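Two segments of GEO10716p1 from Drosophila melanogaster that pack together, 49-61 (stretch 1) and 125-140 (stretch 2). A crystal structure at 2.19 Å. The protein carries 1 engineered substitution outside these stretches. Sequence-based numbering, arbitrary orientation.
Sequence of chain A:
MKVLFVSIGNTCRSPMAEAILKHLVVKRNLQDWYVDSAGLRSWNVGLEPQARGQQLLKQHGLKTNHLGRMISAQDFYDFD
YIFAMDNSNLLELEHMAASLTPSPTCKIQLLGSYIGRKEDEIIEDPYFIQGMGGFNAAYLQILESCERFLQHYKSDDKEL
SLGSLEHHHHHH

Stretch 1 (49-61) PQARGQQLLKQHG
Stretch 2 (125-140) DPYFIQGMGGFNAAYL

The contact joins a helix that begins at A51 to a second one that starts at G133 and runs on past L140; their axes approach to 10.4 Å, with N-to-C directions 52° apart (signed crossing angle -52°). The register is set by CA pairs: Q50 CA lies 7.9 Å from Y127 CA, R52 CA lies 7.6 Å from M132 CA, and G53 CA lies 6.8 Å from F135 CA. Before the second helix, a type I turn from P126 to I129 is closed by I129 N to P126 O (3.0 Å), while D125 OD1 accepts from Y127 N at 2.8 Å.

This loop presents carbonyls that no helix consumes, and R52 (chi1 60°, p; chi2 -146°; chi3 -92°; chi4 -137°) reaches them. Its NH1 gives Y127 O a weak bond of 3.3 Å, and its NH2 gives I129 O a very short one of 2.3 Å, although the position of NH2 is less certain. A long, multidonor side chain suits such a cluster. F135 (m, chi2 -91°) lies over one guanidinium face, and its CE2 is 3.4 Å from R52 CG.

Q50, the N-cap residue, extends with chi1 and chi2 both t; its OE1 sits over the Y127 ring, 3.5 Å from CE2, and its NE2 meets the F135 edge, 3.2 Å from CZ. Its backbone O accepts from G53 N at 2.8 Å. Glycine fits at 53 because F135 CE1 lies 3.5 Å from G53 CA, and a CB would clash with that ring atom.

Farther along, L56 (t, p) fills the apolar space, with CD2 3.8 Å from F135 CB and 4.0 Å from Y139 CB. Within the K58-G61 type I turn, H60 (m, chi2 -89°) stacks face-to-face on Y139 (t, chi2 -88°), centroids 4.4 Å apart and planes at 25°. One water links their polar atoms, accepting a weak 2.8 Å bond from H60 ND1 and hydrogen-bonding Y139 OH at 2.6 Å.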

# COMPACT_ATOMS: atom_id res chain seq x y z
N PRO A 49 10.65 -6.67 5.01
CA PRO A 49 10.44 -5.24 5.24
C PRO A 49 11.49 -4.69 6.18
O PRO A 49 12.02 -5.40 7.04
CB PRO A 49 9.04 -5.16 5.85
CG PRO A 49 8.36 -6.40 5.33
CD PRO A 49 9.43 -7.44 5.35
N GLN A 50 11.81 -3.41 5.99
CA GLN A 50 12.89 -2.81 6.74
C GLN A 50 12.61 -2.91 8.23
O GLN A 50 11.49 -2.67 8.69
CB GLN A 50 13.07 -1.36 6.34
CG GLN A 50 14.42 -0.84 6.69
CD GLN A 50 14.53 0.65 6.55
OE1 GLN A 50 15.51 1.17 5.98
NE2 GLN A 50 13.54 1.37 7.08
N ALA A 51 13.65 -3.24 9.00
CA ALA A 51 13.47 -3.75 10.35
C ALA A 51 12.70 -2.77 11.24
O ALA A 51 11.86 -3.19 12.04
CB ALA A 51 14.82 -4.10 10.96
N ARG A 52 12.96 -1.48 11.11
CA ARG A 52 12.29 -0.54 12.00
C ARG A 52 10.79 -0.42 11.72
O ARG A 52 10.08 0.17 12.54
CB ARG A 52 12.97 0.82 11.93
CG ARG A 52 12.96 1.43 10.58
CD ARG A 52 14.23 2.24 10.33
NE ARG A 52 14.14 3.66 10.68
CZ ARG A 52 14.61 4.62 9.89
NH1 ARG A 52 15.16 4.31 8.73
NH2 ARG A 52 14.53 5.90 10.25
N GLY A 53 10.31 -0.96 10.61
CA GLY A 53 8.89 -0.94 10.30
C GLY A 53 8.22 -2.18 10.86
O GLY A 53 7.07 -2.12 11.32
N GLN A 54 8.93 -3.31 10.81
CA GLN A 54 8.45 -4.51 11.48
C GLN A 54 8.36 -4.30 12.98
O GLN A 54 7.49 -4.89 13.65
CB GLN A 54 9.37 -5.69 11.16
CG GLN A 54 9.30 -6.16 9.71
CD GLN A 54 10.01 -7.49 9.48
OE1 GLN A 54 11.18 -7.53 9.14
NE2 GLN A 54 9.27 -8.59 9.65
N GLN A 55 9.23 -3.45 13.54
CA GLN A 55 9.13 -3.13 14.95
C GLN A 55 7.88 -2.31 15.24
O GLN A 55 7.06 -2.70 16.07
CB GLN A 55 10.38 -2.38 15.41
CG GLN A 55 11.55 -3.31 15.68
CD GLN A 55 11.14 -4.56 16.47
OE1 GLN A 55 10.99 -4.50 17.70
NE2 GLN A 55 10.95 -5.69 15.77
N LEU A 56 7.72 -1.19 14.54
CA LEU A 56 6.52 -0.39 14.71
C LEU A 56 5.26 -1.23 14.53
O LEU A 56 4.29 -1.07 15.27
CB LEU A 56 6.55 0.79 13.73
CG LEU A 56 5.35 1.72 13.71
CD1 LEU A 56 5.09 2.26 15.10
CD2 LEU A 56 5.63 2.85 12.75
N LEU A 57 5.28 -2.16 13.58
CA LEU A 57 4.13 -3.04 13.39
C LEU A 57 3.91 -3.95 14.60
O LEU A 57 2.79 -4.03 15.12
CB LEU A 57 4.32 -3.87 12.12
CG LEU A 57 4.07 -3.09 10.83
CD1 LEU A 57 4.52 -3.90 9.64
CD2 LEU A 57 2.59 -2.74 10.72
N LYS A 58 4.96 -4.65 15.05
CA LYS A 58 4.84 -5.49 16.24
C LYS A 58 4.33 -4.69 17.43
O LYS A 58 3.45 -5.14 18.17
CB LYS A 58 6.19 -6.13 16.58
CG LYS A 58 6.38 -6.39 18.09
CD LYS A 58 7.70 -7.06 18.42
CE LYS A 58 7.57 -8.58 18.41
NZ LYS A 58 8.87 -9.22 18.78
N GLN A 59 4.87 -3.49 17.63
CA GLN A 59 4.37 -2.61 18.67
C GLN A 59 2.87 -2.33 18.54
O GLN A 59 2.27 -1.84 19.50
CB GLN A 59 5.21 -1.33 18.62
CG GLN A 59 4.60 -0.09 19.21
CD GLN A 59 5.50 1.10 19.01
OE1 GLN A 59 6.72 0.96 18.96
NE2 GLN A 59 4.91 2.28 18.88
N HIS A 60 2.25 -2.65 17.40
CA HIS A 60 0.80 -2.54 17.24
C HIS A 60 0.13 -3.89 17.05
O HIS A 60 -1.00 -3.96 16.55
CB HIS A 60 0.46 -1.62 16.07
CG HIS A 60 0.61 -0.17 16.39
ND1 HIS A 60 -0.41 0.59 16.91
CD2 HIS A 60 1.68 0.66 16.28
CE1 HIS A 60 0.00 1.83 17.09
NE2 HIS A 60 1.27 1.90 16.72
N GLY A 61 0.80 -4.98 17.43
CA GLY A 61 0.22 -6.30 17.34
C GLY A 61 0.24 -6.91 15.96
O GLY A 61 -0.35 -7.97 15.76
N ASP A 125 8.10 8.45 1.65
CA ASP A 125 9.05 7.36 1.85
C ASP A 125 9.84 7.57 3.14
O ASP A 125 10.61 8.54 3.22
CB ASP A 125 10.02 7.27 0.67
CG ASP A 125 10.88 6.02 0.73
OD1 ASP A 125 10.87 5.31 1.76
OD2 ASP A 125 11.55 5.74 -0.28
N PRO A 126 9.70 6.71 4.14
CA PRO A 126 10.49 6.86 5.38
C PRO A 126 11.85 6.20 5.36
O PRO A 126 12.59 6.34 6.34
CB PRO A 126 9.59 6.17 6.42
CG PRO A 126 8.97 5.05 5.66
CD PRO A 126 8.73 5.61 4.25
N TYR A 127 12.19 5.48 4.28
CA TYR A 127 13.41 4.68 4.22
C TYR A 127 14.64 5.43 4.71
O TYR A 127 15.45 4.88 5.46
CB TYR A 127 13.64 4.19 2.78
CG TYR A 127 14.70 3.11 2.62
CD1 TYR A 127 16.05 3.44 2.40
CD2 TYR A 127 14.36 1.77 2.66
CE1 TYR A 127 17.02 2.44 2.26
CE2 TYR A 127 15.33 0.78 2.52
CZ TYR A 127 16.65 1.12 2.31
OH TYR A 127 17.58 0.12 2.17
N PHE A 128 14.81 6.68 4.29
CA PHE A 128 16.03 7.44 4.53
C PHE A 128 15.85 8.50 5.61
O PHE A 128 16.75 9.34 5.80
CB PHE A 128 16.48 8.11 3.24
CG PHE A 128 15.41 8.96 2.62
CD1 PHE A 128 14.57 8.44 1.65
CD2 PHE A 128 15.21 10.26 3.04
CE1 PHE A 128 13.57 9.21 1.10
CE2 PHE A 128 14.20 11.04 2.50
CZ PHE A 128 13.38 10.51 1.52
N ILE A 129 14.71 8.52 6.28
CA ILE A 129 14.43 9.51 7.31
C ILE A 129 14.97 8.97 8.62
O ILE A 129 14.62 7.87 9.04
CB ILE A 129 12.92 9.78 7.39
CG1 ILE A 129 12.43 10.44 6.10
CG2 ILE A 129 12.62 10.66 8.59
CD1 ILE A 129 13.02 11.82 5.84
N GLN A 130 15.85 9.74 9.26
CA GLN A 130 16.52 9.26 10.46
C GLN A 130 15.52 9.14 11.60
O GLN A 130 14.72 10.05 11.86
CB GLN A 130 17.67 10.19 10.85
CG GLN A 130 18.77 9.47 11.67
CD GLN A 130 19.74 10.43 12.37
OE1 GLN A 130 20.24 11.37 11.77
NE2 GLN A 130 20.00 10.17 13.65
N GLY A 131 15.56 8.01 12.30
CA GLY A 131 14.68 7.81 13.43
C GLY A 131 13.35 7.24 12.98
O GLY A 131 13.21 6.69 11.89
N MET A 132 12.35 7.41 13.84
CA MET A 132 11.05 6.80 13.65
C MET A 132 9.97 7.77 13.20
O MET A 132 8.87 7.33 12.88
CB MET A 132 10.60 6.13 14.96
CG MET A 132 11.33 4.86 15.26
SD MET A 132 11.05 3.63 13.99
CE MET A 132 11.66 2.20 14.86
N GLY A 133 10.26 9.07 13.17
CA GLY A 133 9.23 10.04 12.83
C GLY A 133 8.62 9.82 11.46
O GLY A 133 7.41 10.01 11.27
N GLY A 134 9.43 9.42 10.48
CA GLY A 134 8.88 9.14 9.17
C GLY A 134 7.99 7.92 9.16
O GLY A 134 6.94 7.92 8.52
N PHE A 135 8.38 6.86 9.87
CA PHE A 135 7.54 5.67 9.91
C PHE A 135 6.24 5.95 10.66
O PHE A 135 5.19 5.42 10.29
CB PHE A 135 8.28 4.51 10.56
CG PHE A 135 9.06 3.68 9.59
CD1 PHE A 135 8.48 2.57 8.98
CD2 PHE A 135 10.38 3.99 9.29
CE1 PHE A 135 9.20 1.80 8.10
CE2 PHE A 135 11.10 3.23 8.40
CZ PHE A 135 10.51 2.13 7.81
N ASN A 136 6.30 6.79 11.69
CA ASN A 136 5.13 7.03 12.52
C ASN A 136 4.08 7.83 11.77
O ASN A 136 2.90 7.49 11.78
CB ASN A 136 5.52 7.74 13.82
CG ASN A 136 6.28 6.84 14.77
OD1 ASN A 136 5.98 5.65 14.87
ND2 ASN A 136 7.27 7.38 15.45
N ALA A 137 4.51 8.91 11.10
CA ALA A 137 3.59 9.64 10.23
C ALA A 137 2.98 8.72 9.17
O ALA A 137 1.77 8.76 8.92
CB ALA A 137 4.31 10.82 9.58
N ALA A 138 3.81 7.90 8.53
CA ALA A 138 3.30 7.03 7.47
C ALA A 138 2.29 6.03 8.02
O ALA A 138 1.27 5.76 7.38
CB ALA A 138 4.45 6.30 6.77
N TYR A 139 2.58 5.47 9.18
CA TYR A 139 1.66 4.52 9.77
C TYR A 139 0.30 5.16 10.00
O TYR A 139 -0.74 4.56 9.68
CB TYR A 139 2.23 3.98 11.08
CG TYR A 139 1.25 3.10 11.83
CD1 TYR A 139 0.33 3.65 12.72
CD2 TYR A 139 1.24 1.73 11.64
CE1 TYR A 139 -0.56 2.86 13.39
CE2 TYR A 139 0.33 0.93 12.31
CZ TYR A 139 -0.56 1.50 13.18
OH TYR A 139 -1.47 0.72 13.86
N LEU A 140 0.28 6.38 10.54
CA LEU A 140 -0.97 7.07 10.82
C LEU A 140 -1.72 7.42 9.54
O LEU A 140 -2.93 7.19 9.44
CB LEU A 140 -0.72 8.32 11.67
CG LEU A 140 -0.18 8.10 13.10
CD1 LEU A 140 0.44 9.39 13.67
CD2 LEU A 140 -1.24 7.55 14.06
O HOH W 1 -3.05 1.02 15.96